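Local coordinates for protein Cas13d (uncultured Ruminococcus sp, PDB 6IV9) that binds CRISPR RNA and probably uses its two HEPN domains to mature that RNA and to cleave target RNA, at residues S401-L406 with N460-M465; F409-N414 with G452-D457; F160-D165 with D541-L546. The protein carries 2 engineered substitutions. All blocks are in the same frame, centred on the assembly; numbering follows the deposited sequence.

Interaction 1 of 3, residues S401-L406 with N460-M465. With nucleotides of chain B.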
loop_
_atom_site.group_PDB
_atom_site.type_symbol
_atom_site.label_atom_id
_atom_site.label_comp_id
_atom_site.label_asym_id
_atom_site.label_seq_id
_atom_site.Cartn_x
_atom_site.Cartn_y
_atom_site.Cartn_z
ATOM N N SER A 401 21.903 -11.397 -1.854
ATOM C CA SER A 401 20.616 -11.584 -2.562
ATOM C C SER A 401 20.669 -12.849 -3.413
ATOM O O SER A 401 19.719 -13.598 -3.402
ATOM C CB SER A 401 20.308 -10.399 -3.402
ATOM O OG SER A 401 20.024 -9.292 -2.583
ATOM N N LYS A 402 21.770 -13.055 -4.126
ATOM C CA LYS A 402 21.882 -14.263 -4.972
ATOM C C LYS A 402 21.876 -15.499 -4.074
ATOM O O LYS A 402 21.183 -16.431 -4.382
ATOM C CB LYS A 402 23.119 -14.191 -5.870
ATOM C CG LYS A 402 23.378 -15.440 -6.690
ATOM C CD LYS A 402 24.527 -15.330 -7.642
ATOM C CE LYS A 402 24.311 -14.311 -8.734
ATOM N NZ LYS A 402 23.187 -14.662 -9.626
ATOM N N MET A 403 22.597 -15.445 -2.964
ATOM C CA MET A 403 22.705 -16.604 -2.058
ATOM C C MET A 403 21.327 -16.958 -1.505
ATOM O O MET A 403 21.008 -18.127 -1.468
ATOM C CB MET A 403 23.654 -16.290 -0.904
ATOM C CG MET A 403 23.965 -17.472 -0.028
ATOM S SD MET A 403 25.368 -17.168 1.075
ATOM C CE MET A 403 24.773 -15.746 1.967
ATOM N N TYR A 404 20.559 -15.955 -1.099
ATOM C CA TYR A 404 19.200 -16.175 -0.548
ATOM C C TYR A 404 18.259 -16.746 -1.604
ATOM O O TYR A 404 17.431 -17.537 -1.226
ATOM C CB TYR A 404 18.676 -14.929 0.156
ATOM C CG TYR A 404 19.398 -14.637 1.441
ATOM C CD1 TYR A 404 20.365 -15.498 1.916
ATOM C CD2 TYR A 404 19.141 -13.490 2.166
ATOM C CE1 TYR A 404 21.055 -15.236 3.082
ATOM C CE2 TYR A 404 19.812 -13.218 3.341
ATOM C CZ TYR A 404 20.774 -14.093 3.798
ATOM O OH TYR A 404 21.456 -13.832 4.938
ATOM N N LYS A 405 18.378 -16.308 -2.854
ATOM C CA LYS A 405 17.491 -16.833 -3.919
ATOM C C LYS A 405 17.754 -18.331 -4.075
ATOM O O LYS A 405 16.821 -19.091 -4.138
ATOM C CB LYS A 405 17.768 -16.126 -5.245
ATOM C CG LYS A 405 17.045 -14.811 -5.463
ATOM C CD LYS A 405 17.186 -14.260 -6.846
ATOM C CE LYS A 405 16.216 -13.149 -7.158
ATOM N NZ LYS A 405 16.502 -11.922 -6.384
ATOM N N LEU A 406 19.021 -18.715 -4.097
ATOM C CA LEU A 406 19.364 -20.145 -4.249
ATOM C C LEU A 406 18.828 -20.939 -3.061
ATOM O O LEU A 406 18.241 -21.961 -3.285
ATOM C CB LEU A 406 20.884 -20.261 -4.362
ATOM C CG LEU A 406 21.450 -19.692 -5.654
ATOM C CD1 LEU A 406 22.942 -19.470 -5.562
ATOM C CD2 LEU A 406 21.098 -20.579 -6.824
ATOM N N ASN A 460 27.269 -25.817 0.028
ATOM C CA ASN A 460 27.698 -25.830 -1.389
ATOM C C ASN A 460 27.396 -24.470 -2.018
ATOM O O ASN A 460 28.244 -23.937 -2.718
ATOM C CB ASN A 460 26.959 -26.916 -2.164
ATOM C CG ASN A 460 27.518 -27.097 -3.554
ATOM O OD1 ASN A 460 28.707 -26.937 -3.762
ATOM N ND2 ASN A 460 26.672 -27.413 -4.512
ATOM N N ILE A 461 26.211 -23.930 -1.751
ATOM C CA ILE A 461 25.842 -22.619 -2.341
ATOM C C ILE A 461 26.823 -21.566 -1.844
ATOM O O ILE A 461 27.323 -20.834 -2.657
ATOM C CB ILE A 461 24.419 -22.226 -1.914
ATOM C CG1 ILE A 461 23.337 -23.012 -2.646
ATOM C CG2 ILE A 461 24.230 -20.733 -2.069
ATOM C CD1 ILE A 461 22.000 -22.924 -1.999
ATOM N N ALA A 462 27.102 -21.555 -0.547
ATOM C CA ALA A 462 28.003 -20.559 0.077
ATOM C C ALA A 462 29.401 -20.652 -0.541
ATOM O O ALA A 462 30.015 -19.628 -0.722
ATOM C CB ALA A 462 28.042 -20.751 1.562
ATOM N N ASP A 463 29.845 -21.859 -0.868
ATOM C CA ASP A 463 31.160 -22.128 -1.510
ATOM C C ASP A 463 31.209 -21.503 -2.907
ATOM O O ASP A 463 32.291 -21.230 -3.385
ATOM C CB ASP A 463 31.444 -23.624 -1.597
ATOM C CG ASP A 463 31.825 -24.264 -0.278
ATOM O OD1 ASP A 463 32.044 -23.532 0.690
ATOM O OD2 ASP A 463 31.901 -25.486 -0.240
ATOM N N HIS A 464 30.068 -21.365 -3.566
ATOM C CA HIS A 464 30.080 -20.796 -4.935
ATOM C C HIS A 464 29.748 -19.313 -4.915
ATOM O O HIS A 464 29.786 -18.711 -5.966
ATOM C CB HIS A 464 29.060 -21.505 -5.817
ATOM C CG HIS A 464 29.456 -22.871 -6.247
ATOM N ND1 HIS A 464 29.356 -23.946 -5.432
ATOM C CD2 HIS A 464 29.934 -23.329 -7.412
ATOM C CE1 HIS A 464 29.756 -25.012 -6.067
ATOM N NE2 HIS A 464 30.104 -24.663 -7.276
ATOM N N MET A 465 29.431 -18.778 -3.745
ATOM C CA MET A 465 29.018 -17.361 -3.659
ATOM C C MET A 465 30.233 -16.440 -3.538
ATOM O O MET A 465 30.469 -15.894 -2.487
ATOM C CB MET A 465 27.997 -17.147 -2.541
ATOM C CG MET A 465 26.655 -17.774 -2.859
ATOM S SD MET A 465 25.846 -17.046 -4.295
ATOM C CE MET A 465 26.189 -18.238 -5.575
ATOM P P C B 45 24.490 -12.286 -12.172
ATOM O OP1 C B 45 25.786 -12.237 -12.918
ATOM O OP2 C B 45 23.830 -13.620 -12.075
ATOM O "O5'" C B 45 24.684 -11.808 -10.671
ATOM C "C5'" C B 45 25.374 -10.589 -10.405
ATOM C "C4'" C B 45 25.641 -10.525 -8.930
ATOM O "O4'" C B 45 26.758 -11.390 -8.605
ATOM C "C3'" C B 45 26.095 -9.180 -8.385
ATOM O "O3'" C B 45 24.997 -8.333 -8.127
ATOM C "C2'" C B 45 26.681 -9.594 -7.050
ATOM O "O2'" C B 45 25.786 -9.947 -6.031
ATOM C "C1'" C B 45 27.386 -10.893 -7.427
ATOM N N1 C B 45 28.835 -10.650 -7.605
ATOM C C2 C B 45 29.414 -10.584 -8.871
ATOM O O2 C B 45 28.719 -10.827 -9.864
ATOM N N3 C B 45 30.737 -10.309 -8.975
ATOM C C4 C B 45 31.455 -10.063 -7.876
ATOM N N4 C B 45 32.752 -9.796 -8.021
ATOM C C5 C B 45 30.877 -10.080 -6.579
ATOM C C6 C B 45 29.581 -10.377 -6.489
ATOM P P A B 44 18.415 -11.812 -10.543
ATOM O OP1 A B 44 18.774 -13.062 -9.847
ATOM O OP2 A B 44 18.184 -10.606 -9.682
ATOM O "O5'" A B 44 19.378 -11.302 -11.716
ATOM C "C5'" A B 44 20.020 -12.302 -12.582
ATOM C "C4'" A B 44 21.210 -11.716 -13.302
ATOM O "O4'" A B 44 20.793 -10.680 -14.232
ATOM C "C3'" A B 44 22.206 -11.042 -12.354
ATOM O "O3'" A B 44 23.551 -11.210 -12.822
ATOM C "C2'" A B 44 21.766 -9.595 -12.406
ATOM O "O2'" A B 44 22.789 -8.675 -12.132
ATOM C "C1'" A B 44 21.400 -9.452 -13.867
ATOM N N9 A B 44 20.429 -8.397 -14.104
ATOM C C8 A B 44 19.277 -8.085 -13.414
ATOM N N7 A B 44 18.601 -7.093 -13.940
ATOM C C5 A B 44 19.350 -6.738 -15.054
ATOM C C6 A B 44 19.159 -5.771 -16.042
ATOM N N6 A B 44 18.124 -4.933 -16.053
ATOM N N1 A B 44 20.090 -5.674 -17.021
ATOM C C2 A B 44 21.125 -6.524 -17.009
ATOM N N3 A B 44 21.406 -7.490 -16.136
ATOM C C4 A B 44 20.471 -7.540 -15.171
#

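Interaction 2 of 3, residues F409-N414 with G452-D457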
loop_
_atom_site.group_PDB
_atom_site.type_symbol
_atom_site.label_atom_id
_atom_site.label_comp_id
_atom_site.label_asym_id
_atom_site.label_seq_id
_atom_site.Cartn_x
_atom_site.Cartn_y
_atom_site.Cartn_z
ATOM N N PHE A 409 15.040 -21.061 -3.202
ATOM C CA PHE A 409 14.598 -21.936 -4.311
ATOM C C PHE A 409 14.602 -23.407 -3.886
ATOM O O PHE A 409 13.677 -24.098 -4.227
ATOM C CB PHE A 409 15.455 -21.732 -5.551
ATOM C CG PHE A 409 14.943 -22.508 -6.729
ATOM C CD1 PHE A 409 13.819 -22.096 -7.417
ATOM C CD2 PHE A 409 15.556 -23.681 -7.121
ATOM C CE1 PHE A 409 13.346 -22.810 -8.501
ATOM C CE2 PHE A 409 15.073 -24.402 -8.196
ATOM C CZ PHE A 409 13.975 -23.964 -8.882
ATOM N N LEU A 410 15.629 -23.843 -3.170
ATOM C CA LEU A 410 15.684 -25.251 -2.717
ATOM C C LEU A 410 14.501 -25.520 -1.789
ATOM O O LEU A 410 13.873 -26.534 -1.932
ATOM C CB LEU A 410 16.980 -25.451 -1.941
ATOM C CG LEU A 410 18.263 -25.462 -2.758
ATOM C CD1 LEU A 410 19.437 -25.764 -1.856
ATOM C CD2 LEU A 410 18.179 -26.473 -3.880
ATOM N N LEU A 411 14.237 -24.609 -0.861
ATOM C CA LEU A 411 13.099 -24.776 0.077
ATOM C C LEU A 411 11.783 -24.771 -0.701
ATOM O O LEU A 411 10.924 -25.549 -0.390
ATOM C CB LEU A 411 13.126 -23.618 1.069
ATOM C CG LEU A 411 14.357 -23.549 1.963
ATOM C CD1 LEU A 411 14.166 -22.505 3.036
ATOM C CD2 LEU A 411 14.640 -24.902 2.578
ATOM N N PHE A 412 11.664 -23.888 -1.678
ATOM C CA PHE A 412 10.417 -23.790 -2.467
ATOM C C PHE A 412 10.143 -25.114 -3.179
ATOM O O PHE A 412 9.066 -25.640 -3.080
ATOM C CB PHE A 412 10.608 -22.709 -3.524
ATOM C CG PHE A 412 9.640 -22.731 -4.676
ATOM C CD1 PHE A 412 8.278 -22.777 -4.466
ATOM C CD2 PHE A 412 10.095 -22.664 -5.975
ATOM C CE1 PHE A 412 7.398 -22.786 -5.529
ATOM C CE2 PHE A 412 9.213 -22.667 -7.034
ATOM C CZ PHE A 412 7.869 -22.731 -6.808
ATOM N N CYS A 413 11.151 -25.660 -3.839
ATOM C CA CYS A 413 10.998 -26.940 -4.572
ATOM C C CYS A 413 10.657 -28.072 -3.599
ATOM O O CYS A 413 9.870 -28.924 -3.929
ATOM C CB CYS A 413 12.252 -27.231 -5.377
ATOM S SG CYS A 413 12.418 -26.131 -6.800
ATOM N N ASN A 414 11.215 -28.017 -2.408
ATOM C CA ASN A 414 10.975 -29.067 -1.400
ATOM C C ASN A 414 9.489 -29.140 -1.068
ATOM O O ASN A 414 8.974 -30.233 -0.998
ATOM C CB ASN A 414 11.693 -28.722 -0.108
ATOM C CG ASN A 414 11.480 -29.769 0.953
ATOM O OD1 ASN A 414 11.970 -30.874 0.826
ATOM N ND2 ASN A 414 10.744 -29.428 1.984
ATOM N N GLY A 452 18.910 -30.425 8.644
ATOM C CA GLY A 452 19.477 -31.766 8.456
ATOM C C GLY A 452 19.414 -32.143 6.999
ATOM O O GLY A 452 20.317 -32.796 6.503
ATOM N N LYS A 453 18.306 -31.812 6.357
ATOM C CA LYS A 453 18.113 -32.108 4.922
ATOM C C LYS A 453 18.967 -31.247 3.978
ATOM O O LYS A 453 19.446 -31.793 2.999
ATOM C CB LYS A 453 16.627 -31.977 4.615
ATOM C CG LYS A 453 16.219 -32.324 3.204
ATOM C CD LYS A 453 14.781 -31.997 2.977
ATOM C CE LYS A 453 13.902 -33.188 2.718
ATOM N NZ LYS A 453 12.520 -32.900 3.147
ATOM N N PHE A 454 19.107 -29.949 4.239
ATOM C CA PHE A 454 19.769 -29.045 3.262
ATOM C C PHE A 454 21.115 -28.481 3.713
ATOM O O PHE A 454 21.648 -27.675 2.963
ATOM C CB PHE A 454 18.841 -27.880 2.925
ATOM C CG PHE A 454 17.644 -28.294 2.122
ATOM C CD1 PHE A 454 17.758 -28.543 0.773
ATOM C CD2 PHE A 454 16.420 -28.473 2.721
ATOM C CE1 PHE A 454 16.664 -28.941 0.034
ATOM C CE2 PHE A 454 15.326 -28.871 1.983
ATOM C CZ PHE A 454 15.451 -29.098 0.642
ATOM N N ARG A 455 21.665 -28.945 4.826
ATOM C CA ARG A 455 22.917 -28.338 5.327
ATOM C C ARG A 455 24.004 -28.434 4.258
ATOM O O ARG A 455 24.611 -27.429 3.986
ATOM C CB ARG A 455 23.371 -29.103 6.570
ATOM C CG ARG A 455 24.839 -28.934 6.928
ATOM C CD ARG A 455 25.232 -29.724 8.163
ATOM N NE ARG A 455 25.869 -28.898 9.177
ATOM C CZ ARG A 455 25.536 -28.853 10.471
ATOM N NH1 ARG A 455 24.752 -29.775 11.001
ATOM N NH2 ARG A 455 25.995 -27.884 11.237
ATOM N N ASN A 456 24.195 -29.602 3.661
ATOM C CA ASN A 456 25.269 -29.758 2.650
ATOM C C ASN A 456 24.977 -28.877 1.436
ATOM O O ASN A 456 25.908 -28.302 0.895
ATOM C CB ASN A 456 25.497 -31.221 2.289
ATOM C CG ASN A 456 25.826 -32.073 3.493
ATOM O OD1 ASN A 456 26.427 -31.609 4.449
ATOM N ND2 ASN A 456 25.433 -33.327 3.450
ATOM N N ASP A 457 23.714 -28.811 1.023
ATOM C CA ASP A 457 23.323 -27.972 -0.137
ATOM C C ASP A 457 23.616 -26.502 0.179
ATOM O O ASP A 457 24.124 -25.807 -0.688
ATOM C CB ASP A 457 21.848 -28.174 -0.475
ATOM C CG ASP A 457 21.555 -29.443 -1.253
ATOM O OD1 ASP A 457 22.458 -29.964 -1.885
ATOM O OD2 ASP A 457 20.423 -29.887 -1.221
#

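Interaction 3 of 3, residues F160-D165 with D541-L546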
loop_
_atom_site.group_PDB
_atom_site.type_symbol
_atom_site.label_atom_id
_atom_site.label_comp_id
_atom_site.label_asym_id
_atom_site.label_seq_id
_atom_site.Cartn_x
_atom_site.Cartn_y
_atom_site.Cartn_z
ATOM N N PHE A 160 -26.626 -5.845 -6.727
ATOM C CA PHE A 160 -27.323 -7.047 -7.241
ATOM C C PHE A 160 -28.725 -6.745 -7.786
ATOM O O PHE A 160 -29.342 -7.672 -8.265
ATOM C CB PHE A 160 -27.355 -8.134 -6.167
ATOM C CG PHE A 160 -26.003 -8.683 -5.803
ATOM C CD1 PHE A 160 -25.389 -9.635 -6.590
ATOM C CD2 PHE A 160 -25.337 -8.242 -4.679
ATOM C CE1 PHE A 160 -24.147 -10.136 -6.256
ATOM C CE2 PHE A 160 -24.093 -8.745 -4.351
ATOM C CZ PHE A 160 -23.500 -9.687 -5.139
ATOM N N GLY A 161 -29.224 -5.527 -7.633
ATOM C CA GLY A 161 -30.550 -5.151 -8.165
ATOM C C GLY A 161 -31.723 -5.537 -7.277
ATOM O O GLY A 161 -32.848 -5.230 -7.645
ATOM N N LYS A 162 -31.477 -6.195 -6.154
ATOM C CA LYS A 162 -32.569 -6.562 -5.223
ATOM C C LYS A 162 -31.986 -6.844 -3.839
ATOM O O LYS A 162 -30.785 -6.938 -3.732
ATOM C CB LYS A 162 -33.314 -7.793 -5.736
ATOM C CG LYS A 162 -32.420 -8.935 -6.177
ATOM C CD LYS A 162 -33.167 -10.195 -6.442
ATOM C CE LYS A 162 -33.850 -10.724 -5.208
ATOM N NZ LYS A 162 -35.247 -11.121 -5.498
ATOM N N THR A 163 -32.837 -6.916 -2.827
ATOM C CA THR A 163 -32.402 -7.248 -1.450
ATOM C C THR A 163 -32.399 -8.766 -1.276
ATOM O O THR A 163 -33.067 -9.422 -2.034
ATOM C CB THR A 163 -33.272 -6.554 -0.403
ATOM O OG1 THR A 163 -34.561 -7.153 -0.458
ATOM C CG2 THR A 163 -33.356 -5.064 -0.628
ATOM N N PHE A 164 -31.692 -9.258 -0.269
ATOM C CA PHE A 164 -31.608 -10.711 -0.033
ATOM C C PHE A 164 -31.784 -11.000 1.445
ATOM O O PHE A 164 -31.320 -10.229 2.253
ATOM C CB PHE A 164 -30.248 -11.246 -0.470
ATOM C CG PHE A 164 -30.046 -11.209 -1.956
ATOM C CD1 PHE A 164 -30.436 -12.270 -2.744
ATOM C CD2 PHE A 164 -29.515 -10.097 -2.569
ATOM C CE1 PHE A 164 -30.274 -12.230 -4.112
ATOM C CE2 PHE A 164 -29.349 -10.059 -3.938
ATOM C CZ PHE A 164 -29.728 -11.125 -4.702
ATOM N N ASP A 165 -32.364 -12.155 1.748
ATOM C CA ASP A 165 -32.540 -12.605 3.145
ATOM C C ASP A 165 -31.381 -13.524 3.530
ATOM O O ASP A 165 -31.611 -14.624 3.952
ATOM C CB ASP A 165 -33.892 -13.264 3.359
ATOM C CG ASP A 165 -34.550 -12.603 4.539
ATOM O OD1 ASP A 165 -35.602 -11.955 4.329
ATOM O OD2 ASP A 165 -33.954 -12.660 5.626
ATOM N N ASP A 541 -26.885 -22.145 -3.588
ATOM C CA ASP A 541 -27.725 -21.846 -4.772
ATOM C C ASP A 541 -28.582 -20.593 -4.588
ATOM O O ASP A 541 -29.789 -20.718 -4.656
ATOM C CB ASP A 541 -28.591 -23.052 -5.117
ATOM C CG ASP A 541 -29.263 -22.938 -6.468
ATOM O OD1 ASP A 541 -28.629 -22.433 -7.394
ATOM O OD2 ASP A 541 -30.416 -23.356 -6.565
ATOM N N VAL A 542 -27.974 -19.451 -4.298
ATOM C CA VAL A 542 -28.766 -18.195 -4.189
ATOM C C VAL A 542 -28.410 -17.331 -5.397
ATOM O O VAL A 542 -27.313 -17.460 -5.886
ATOM C CB VAL A 542 -28.519 -17.435 -2.879
ATOM C CG1 VAL A 542 -28.990 -18.219 -1.675
ATOM C CG2 VAL A 542 -27.068 -17.040 -2.728
ATOM N N GLU A 543 -29.346 -16.510 -5.843
ATOM C CA GLU A 543 -29.124 -15.622 -7.005
ATOM C C GLU A 543 -28.039 -14.611 -6.647
ATOM O O GLU A 543 -28.072 -14.103 -5.554
ATOM C CB GLU A 543 -30.422 -14.882 -7.297
ATOM C CG GLU A 543 -30.389 -14.012 -8.531
ATOM C CD GLU A 543 -31.580 -13.073 -8.624
ATOM O OE1 GLU A 543 -32.678 -13.457 -8.140
ATOM O OE2 GLU A 543 -31.405 -11.964 -9.160
ATOM N N CYS A 544 -27.087 -14.407 -7.539
ATOM C CA CYS A 544 -26.033 -13.396 -7.301
ATOM C C CYS A 544 -25.610 -12.808 -8.642
ATOM O O CYS A 544 -24.458 -12.897 -8.964
ATOM C CB CYS A 544 -24.846 -13.988 -6.559
ATOM S SG CYS A 544 -24.231 -15.510 -7.305
ATOM N N GLU A 545 -26.551 -12.230 -9.369
ATOM C CA GLU A 545 -26.219 -11.614 -10.665
ATOM C C GLU A 545 -25.808 -10.171 -10.385
ATOM O O GLU A 545 -26.613 -9.407 -9.950
ATOM C CB GLU A 545 -27.420 -11.683 -11.601
ATOM C CG GLU A 545 -27.165 -11.037 -12.938
ATOM C CD GLU A 545 -28.207 -11.317 -14.009
ATOM O OE1 GLU A 545 -27.840 -11.854 -15.057
ATOM O OE2 GLU A 545 -29.381 -11.004 -13.781
ATOM N N LEU A 546 -24.548 -9.861 -10.608
ATOM C CA LEU A 546 -24.072 -8.493 -10.362
ATOM C C LEU A 546 -24.687 -7.584 -11.415
ATOM O O LEU A 546 -24.827 -8.020 -12.523
ATOM C CB LEU A 546 -22.551 -8.500 -10.475
ATOM C CG LEU A 546 -21.836 -9.134 -9.291
ATOM C CD1 LEU A 546 -20.431 -9.526 -9.664
ATOM C CD2 LEU A 546 -21.843 -8.201 -8.103
HETATM O O HOH W 1 -28.931 -10.844 -8.203
#

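Interaction 1 of 3, residues S401-L406 with N460-M465
Met-465 lays its side chain against one flank of helix 401-406, where Lys-402, Met-403 and Leu-406 each meet a different part of it. Its CG sits 3.9 Å from Met-403 CB, and the two methionines pass each other at a slant. The chain then bends, and SD comes 3.8 Å from Lys-402 CG. Here the lysine and the methionine cross at about a right angle. The methyl CE ends 3.5 Å from Leu-406 CD1, tighter than a usual van der Waals contact.

One turn before it, Ile-461 makes contact through two branches. CG2 touches Met-403 CG at 3.9 Å and also meets Leu-406 CD1. CD1 packs on Leu-406 CB at 3.7 Å. All of these side chains are buried, and the contact across the segments is apolar.

Lys-402 joins this packing to the RNA. Its CG and CD run over Met-465 SD and CE. Bends at chi3 and at chi4 (-64°) then turn the chain, the second placing NZ, which gives a hydrogen bond of 2.7 Å to OP2 of nucleotide C45 of chain B. NZ has a second partner in Asn-340 OD1, which would help to position it. One turn on, Lys-405 NZ makes a salt bridge to a phosphate of the bound RNA.

In the other segment His-464 ND1 donates to Asn-460 O over 2.9 Å. The bond is nearly straight (175°) and lies in the imidazole plane, which should limit rotation of the ring.

The two segments are parts of an antiparallel helix pair; their own axes approach to 10.1 Å, with directions 155° apart. It is a helix-packing interface with an apolar flank, beside a basic edge that grips the CRISPR RNA backbone.

Interaction 2 of 3, residues F409-N414 with G452-D457
Phe-454 points its ring at helix 409-414 and meets Leu-410, Leu-411 and Asn-414 there. CB and CG carry the ring across, with CG anti to the carbonyl carbon. On one side of the ring CD1 lies 4.2 Å from Leu-410 CD1, and CE1 is 4.0 Å from Leu-410 CB. Leucine and ring slide past each other in opposite directions. On the other side CD2 is 4.0 Å from Leu-411 CD2, which comes in obliquely. At the tip CZ meets Asn-414 CB at 3.9 Å, edge-on and near the ring plane.

This is antiparallel helix packing: the axes of the two segments come within 11.5 Å and their directions differ by 142°. Helix 436-464 is kinked here, where the N atoms of Asn-456 and Asp-457 lack a bond to the preceding turn.

The amide of Asn-414 stands 88° from the ring. Its OD1 accepts a 3.1 Å hydrogen bond from Lys-453 NZ, tip to tip, with the donor tilted 17° from the carbonyl plane. Lys-453 CG sits over one face of the Phe-454 ring, toward the rim. Leu-410 CD1 also touches Asp-457 CB at 3.7 Å, while Leu-411 packs on Ile-376 and Met-383 of helix 376-386.

Interaction 3 of 3, residues F160-D165 with D541-L546
Two irregular loop segments come together with the CA atoms of Phe-160 and Leu-546 only 4.7 Å apart. Phe-160 closes a helix, and Gly-161 leaves helical geometry with a positive phi of 83°.

The Phe-160 ring does most of the packing. Its CG is anti to the carbonyl carbon (chi1 -66°). From there the ring lies side by side with Leu-546, pointing the same way, and CE1 is 3.5 Å from Leu-546 CD2. The same CE1 touches Cys-544 CB at 3.9 Å. Cys-544 O lies at the ring edge, in its plane. Glu-545 O approaches obliquely, 3.6 Å from Phe-160 CD1. An alanine at Phe-160 would probably leave Leu-546 CD2 and Cys-544 CB without the ring they pack on and open a gap between the loops.

Phe-164 meets the backbone of the other loop. Its CE1 is 3.2 Å from Glu-543 O, which stands oblique to the ring. That oxygen also accepts a hydrogen bond from His-169 NE2, and the His-169 ring stacks on Phe-164. Lys-162 crosses Glu-543 at the outer edge, with its CD beside the carboxylate. Lys-162 NZ stays 4.4 Å from Glu-543 OE1, beyond a salt bridge, though the opposite charges probably attract.

Water 1 bridges the loops. It accepts from Glu-545 N at 3.0 Å and can donate to Glu-543 OE2 at 2.9 Å and to Phe-160 O. With only two protons it cannot serve all the acceptors around it at once.

The contact joins the loop between helices 152-160 and 168-197 to the loop between helices 511-535 and 556-570. His-169 of helix 168-197 lies between them and also touches Val-542 and Cys-544. Ile-173 of the same helix packs on Phe-160, and Met-535 of helix 511-535 packs on Cys-544.

Interactions 1 and 2 are successive parts of one interface between helices 400-418 and 436-464. Their centres are about 12 Å apart, and Ile-461 CD1 of the first packs on Leu-410 CD1 of the second at 3.8 Å. Interaction 3 is remote, its centre about 54 Å from that of interaction 1 and 49 Å from that of interaction 2. Interaction 1 touches the bound RNA directly. The nearest atom of interaction 2 is about 10 Å from the bound RNA, and the same holds for interaction 3. Along the chain, 160-165 and 541-546 bracket both other contacts, and interaction 2 falls between the two segments of interaction 1.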